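Local coordinates for SusD-like carbohydrate binding protein (Bacteroides vulgatus, PDB 3LEW) that probably binds carbohydrate at the outer membrane as a SusD-family protein, helping the cell take up nutrient glycans, at residues A[73-87]-A[466-478]. Residues are numbered along the deposited sequence; the frame is centred on the assembly and turned at random. Where two conformers were deposited one is given.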
# COMPACT_ATOMS: atom_id res chain seq x y z
N PHE A 73 -7.56 -15.73 -0.93
CA PHE A 73 -7.79 -15.21 -2.30
C PHE A 73 -9.25 -15.24 -2.75
O PHE A 73 -9.54 -15.11 -3.95
CB PHE A 73 -6.87 -15.87 -3.35
CG PHE A 73 -5.42 -15.54 -3.15
CD1 PHE A 73 -4.87 -14.40 -3.67
CD2 PHE A 73 -4.62 -16.40 -2.46
CE1 PHE A 73 -3.52 -14.09 -3.46
CE2 PHE A 73 -3.32 -16.13 -2.25
CZ PHE A 73 -2.75 -14.96 -2.74
N SER A 74 -10.18 -15.41 -1.82
CA SER A 74 -11.59 -15.40 -2.24
C SER A 74 -12.29 -14.02 -2.16
O SER A 74 -13.30 -13.82 -2.86
CB SER A 74 -12.38 -16.45 -1.48
OG SER A 74 -12.52 -16.07 -0.16
N ALA A 75 -11.77 -13.09 -1.32
CA ALA A 75 -12.44 -11.82 -1.00
C ALA A 75 -12.56 -10.84 -2.18
O ALA A 75 -13.65 -10.36 -2.48
CB ALA A 75 -11.73 -11.10 0.17
N ILE A 76 -11.45 -10.57 -2.86
CA ILE A 76 -11.45 -9.55 -3.90
C ILE A 76 -12.07 -10.11 -5.19
O ILE A 76 -12.96 -9.50 -5.77
CB ILE A 76 -10.02 -8.99 -4.09
CG1 ILE A 76 -9.55 -8.25 -2.81
CG2 ILE A 76 -9.94 -8.03 -5.32
CD1 ILE A 76 -10.30 -6.90 -2.56
N TYR A 77 -11.63 -11.28 -5.62
CA TYR A 77 -12.21 -11.98 -6.78
C TYR A 77 -13.71 -12.16 -6.55
O TYR A 77 -14.50 -12.09 -7.48
CB TYR A 77 -11.53 -13.33 -6.93
CG TYR A 77 -12.17 -14.19 -7.99
CD1 TYR A 77 -11.85 -14.02 -9.31
CD2 TYR A 77 -13.11 -15.15 -7.67
CE1 TYR A 77 -12.42 -14.81 -10.30
CE2 TYR A 77 -13.69 -15.94 -8.67
CZ TYR A 77 -13.34 -15.74 -9.97
OH TYR A 77 -13.92 -16.51 -11.00
N GLY A 78 -14.08 -12.43 -5.29
CA GLY A 78 -15.47 -12.55 -4.88
C GLY A 78 -16.30 -11.28 -4.80
O GLY A 78 -17.49 -11.35 -4.43
N LYS A 79 -15.70 -10.14 -5.14
CA LYS A 79 -16.39 -8.84 -5.10
C LYS A 79 -17.04 -8.54 -3.75
O LYS A 79 -18.20 -8.08 -3.65
CB LYS A 79 -17.42 -8.77 -6.21
CG LYS A 79 -16.78 -8.61 -7.58
CD LYS A 79 -17.88 -8.81 -8.64
CE LYS A 79 -17.35 -8.59 -9.99
NZ LYS A 79 -18.42 -8.97 -10.98
N GLY A 80 -16.30 -8.85 -2.68
CA GLY A 80 -16.73 -8.51 -1.32
C GLY A 80 -16.62 -7.02 -0.98
O GLY A 80 -16.41 -6.16 -1.86
N GLY A 81 -16.74 -6.72 0.31
CA GLY A 81 -16.82 -5.32 0.76
C GLY A 81 -15.56 -4.49 0.49
O GLY A 81 -15.67 -3.26 0.30
N THR A 82 -14.38 -5.12 0.52
CA THR A 82 -13.11 -4.44 0.26
C THR A 82 -13.08 -3.98 -1.21
O THR A 82 -12.78 -2.80 -1.50
CB THR A 82 -11.89 -5.29 0.58
OG1 THR A 82 -12.08 -5.95 1.84
CG2 THR A 82 -10.64 -4.41 0.65
N ASN A 83 -13.49 -4.89 -2.09
CA ASN A 83 -13.58 -4.56 -3.51
C ASN A 83 -14.56 -3.45 -3.77
O ASN A 83 -14.27 -2.53 -4.55
CB ASN A 83 -13.90 -5.82 -4.29
CG ASN A 83 -13.67 -5.67 -5.77
OD1 ASN A 83 -12.51 -5.62 -6.26
ND2 ASN A 83 -14.76 -5.53 -6.51
N THR A 84 -15.72 -3.49 -3.15
CA THR A 84 -16.69 -2.43 -3.26
C THR A 84 -16.17 -1.09 -2.76
O THR A 84 -16.31 -0.07 -3.45
CB THR A 84 -18.02 -2.84 -2.53
OG1 THR A 84 -18.58 -3.96 -3.23
CG2 THR A 84 -19.05 -1.71 -2.46
N LEU A 85 -15.57 -1.08 -1.57
CA LEU A 85 -15.09 0.17 -1.03
C LEU A 85 -14.01 0.80 -1.90
O LEU A 85 -13.96 2.03 -2.05
CB LEU A 85 -14.50 -0.07 0.36
CG LEU A 85 -14.05 1.20 1.08
CD1 LEU A 85 -15.22 2.23 1.29
CD2 LEU A 85 -13.39 0.84 2.44
N SER A 86 -13.18 -0.04 -2.52
CA SER A 86 -12.12 0.46 -3.39
C SER A 86 -12.68 1.35 -4.49
O SER A 86 -12.24 2.50 -4.73
CB SER A 86 -11.33 -0.72 -3.97
OG SER A 86 -10.33 -0.28 -4.86
N TRP A 87 -13.69 0.80 -5.16
CA TRP A 87 -14.32 1.50 -6.28
C TRP A 87 -14.97 2.82 -5.83
O TRP A 87 -14.84 3.87 -6.48
CB TRP A 87 -15.38 0.60 -6.91
CG TRP A 87 -15.80 1.04 -8.32
CD1 TRP A 87 -16.95 1.63 -8.65
CD2 TRP A 87 -15.05 0.89 -9.53
NE1 TRP A 87 -17.00 1.88 -10.02
CE2 TRP A 87 -15.83 1.44 -10.58
CE3 TRP A 87 -13.79 0.38 -9.83
CZ2 TRP A 87 -15.40 1.45 -11.91
CZ3 TRP A 87 -13.35 0.37 -11.16
CH2 TRP A 87 -14.15 0.95 -12.18
N LYS A 466 -6.27 -14.63 -12.23
CA LYS A 466 -7.51 -13.89 -11.96
C LYS A 466 -7.70 -13.58 -10.49
O LYS A 466 -8.32 -12.59 -10.16
CB LYS A 466 -8.74 -14.67 -12.49
CG LYS A 466 -9.13 -15.90 -11.71
CD LYS A 466 -10.17 -16.76 -12.48
CE LYS A 466 -10.68 -17.91 -11.63
NZ LYS A 466 -11.63 -18.84 -12.36
N TYR A 467 -7.17 -14.41 -9.61
CA TYR A 467 -7.35 -14.19 -8.18
C TYR A 467 -6.58 -12.98 -7.62
O TYR A 467 -6.82 -12.57 -6.48
CB TYR A 467 -7.03 -15.46 -7.39
CG TYR A 467 -8.02 -16.57 -7.63
CD1 TYR A 467 -9.28 -16.53 -7.02
CD2 TYR A 467 -7.71 -17.68 -8.45
CE1 TYR A 467 -10.21 -17.53 -7.24
CE2 TYR A 467 -8.64 -18.69 -8.66
CZ TYR A 467 -9.89 -18.60 -8.05
OH TYR A 467 -10.81 -19.61 -8.20
N TYR A 468 -5.65 -12.42 -8.41
CA TYR A 468 -4.88 -11.28 -7.97
C TYR A 468 -5.57 -9.94 -8.20
O TYR A 468 -5.18 -8.97 -7.59
CB TYR A 468 -3.52 -11.24 -8.68
CG TYR A 468 -2.60 -12.42 -8.45
CD1 TYR A 468 -2.63 -13.15 -7.25
CD2 TYR A 468 -1.59 -12.72 -9.36
CE1 TYR A 468 -1.77 -14.22 -7.04
CE2 TYR A 468 -0.73 -13.84 -9.18
CZ TYR A 468 -0.79 -14.55 -7.98
OH TYR A 468 0.06 -15.63 -7.74
N LEU A 469 -6.52 -9.85 -9.13
CA LEU A 469 -7.00 -8.51 -9.52
C LEU A 469 -8.22 -8.00 -8.79
O LEU A 469 -9.19 -8.77 -8.54
CB LEU A 469 -7.27 -8.45 -11.01
CG LEU A 469 -6.13 -8.80 -11.96
CD1 LEU A 469 -6.64 -8.59 -13.45
CD2 LEU A 469 -4.93 -7.97 -11.64
N TYR A 470 -8.22 -6.70 -8.48
CA TYR A 470 -9.46 -6.04 -8.07
C TYR A 470 -10.37 -5.96 -9.31
O TYR A 470 -9.88 -6.03 -10.46
CB TYR A 470 -9.21 -4.64 -7.53
CG TYR A 470 -8.59 -4.57 -6.13
CD1 TYR A 470 -7.34 -5.10 -5.85
CD2 TYR A 470 -9.23 -3.85 -5.13
CE1 TYR A 470 -6.73 -4.95 -4.55
CE2 TYR A 470 -8.66 -3.71 -3.86
CZ TYR A 470 -7.42 -4.28 -3.58
OH TYR A 470 -6.89 -4.07 -2.31
N ARG A 471 -11.67 -5.95 -9.08
CA ARG A 471 -12.68 -6.02 -10.13
C ARG A 471 -13.64 -4.85 -10.16
O ARG A 471 -14.13 -4.36 -9.16
CB ARG A 471 -13.50 -7.30 -9.92
CG ARG A 471 -12.62 -8.56 -9.96
CD ARG A 471 -13.44 -9.83 -9.85
NE ARG A 471 -14.30 -10.03 -11.01
CZ ARG A 471 -15.04 -11.11 -11.24
NH1 ARG A 471 -15.04 -12.12 -10.37
NH2 ARG A 471 -15.78 -11.18 -12.36
N ILE A 472 -13.95 -4.40 -11.36
CA ILE A 472 -15.05 -3.46 -11.56
C ILE A 472 -16.29 -4.07 -10.91
O ILE A 472 -16.55 -5.30 -11.00
CB ILE A 472 -15.25 -3.18 -13.06
CG1 ILE A 472 -13.98 -2.54 -13.65
CG2 ILE A 472 -16.48 -2.34 -13.26
CD1 ILE A 472 -13.85 -2.53 -15.17
N THR A 473 -17.04 -3.23 -10.19
CA THR A 473 -18.22 -3.70 -9.42
C THR A 473 -19.37 -4.15 -10.29
O THR A 473 -19.53 -3.70 -11.45
CB THR A 473 -18.75 -2.59 -8.50
OG1 THR A 473 -19.16 -1.46 -9.28
CG2 THR A 473 -17.67 -2.19 -7.43
N ASP A 474 -20.22 -5.00 -9.72
CA ASP A 474 -21.46 -5.39 -10.36
C ASP A 474 -22.33 -4.16 -10.70
O ASP A 474 -22.95 -4.12 -11.79
CB ASP A 474 -22.27 -6.35 -9.49
CG ASP A 474 -21.69 -7.78 -9.48
OD1 ASP A 474 -20.87 -8.16 -10.35
OD2 ASP A 474 -22.09 -8.52 -8.58
N SER A 475 -22.42 -3.21 -9.78
CA SER A 475 -23.24 -2.02 -9.99
C SER A 475 -22.75 -1.25 -11.20
O SER A 475 -23.55 -0.81 -12.03
CB SER A 475 -23.29 -1.11 -8.74
OG SER A 475 -24.18 -0.02 -8.96
N GLU A 476 -21.43 -1.10 -11.33
CA GLU A 476 -20.88 -0.39 -12.48
C GLU A 476 -21.18 -1.13 -13.78
O GLU A 476 -21.50 -0.52 -14.78
CB GLU A 476 -19.36 -0.22 -12.33
CG GLU A 476 -18.69 0.51 -13.49
CD GLU A 476 -18.83 2.03 -13.43
OE1 GLU A 476 -19.09 2.57 -12.32
OE2 GLU A 476 -18.60 2.65 -14.50
N GLU A 477 -21.08 -2.46 -13.77
CA GLU A 477 -21.43 -3.24 -14.99
C GLU A 477 -22.87 -3.08 -15.44
O GLU A 477 -23.18 -3.15 -16.64
CB GLU A 477 -21.07 -4.71 -14.80
CG GLU A 477 -19.56 -4.90 -14.80
CD GLU A 477 -19.12 -6.35 -14.87
OE1 GLU A 477 -19.89 -7.24 -14.48
OE2 GLU A 477 -17.97 -6.60 -15.26
N LEU A 478 -23.76 -2.84 -14.49
CA LEU A 478 -25.16 -2.57 -14.83
C LEU A 478 -25.37 -1.16 -15.30
O LEU A 478 -26.00 -0.94 -16.32
CB LEU A 478 -26.07 -2.84 -13.63
CG LEU A 478 -26.32 -4.28 -13.26
CD1 LEU A 478 -27.26 -4.31 -12.05
CD2 LEU A 478 -26.95 -5.07 -14.47
O HOH W 1 -8.95 -12.59 -4.87
O HOH W 2 -18.86 -10.08 -13.46
O HOH W 3 -13.77 -2.40 -7.23
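Tyr467 CE1 lies over one face of the Tyr77 ring, 3.8 Å from Tyr77 CD2, and Arg471 NH1 over the opposite one, both toward the rim; the two tyrosine rings meet obliquely, planes 48° apart. NH1 donates to Tyr77 O (2.9 Å), while its attraction to the ring is weak at most; Lys79 CE lies on a face of the same guanidinium. Ile76 CD1 sits over the Tyr470 ring in a CH-pi contact, 4.1 Å from its centroid. On the Trp87 indole, Ile472 CG2 and Thr473 OG1 cover one face, while at the edge NE1 donates to Glu476 OE1 (3.2 Å), meeting it from above the carboxylate plane; the strongest polar partner of Glu476 is Asn480. With alanine replacing Trp87, Ile472 and Thr473 would probably face a gap and Glu476 OE1 would lose the indole N-H. Asn83 CG, anti to the backbone N (chi1 -165°), carries the amide out to the Arg471 backbone, where OD1 accepts from Arg471 N in a nearly straight bond (175°) and ND2 donates to Arg471 O. Lys79 NZ reaches Asp474 OD1 in a 2.7 Å salt bridge. Thr473 caps helix 474-479 through Glu476 N. The strip thus joins the start of helix 81-103 and the turn before it to loop 466-473 and the start of helix 474-479, with helices 46-54 and 408-414 packed against Tyr470.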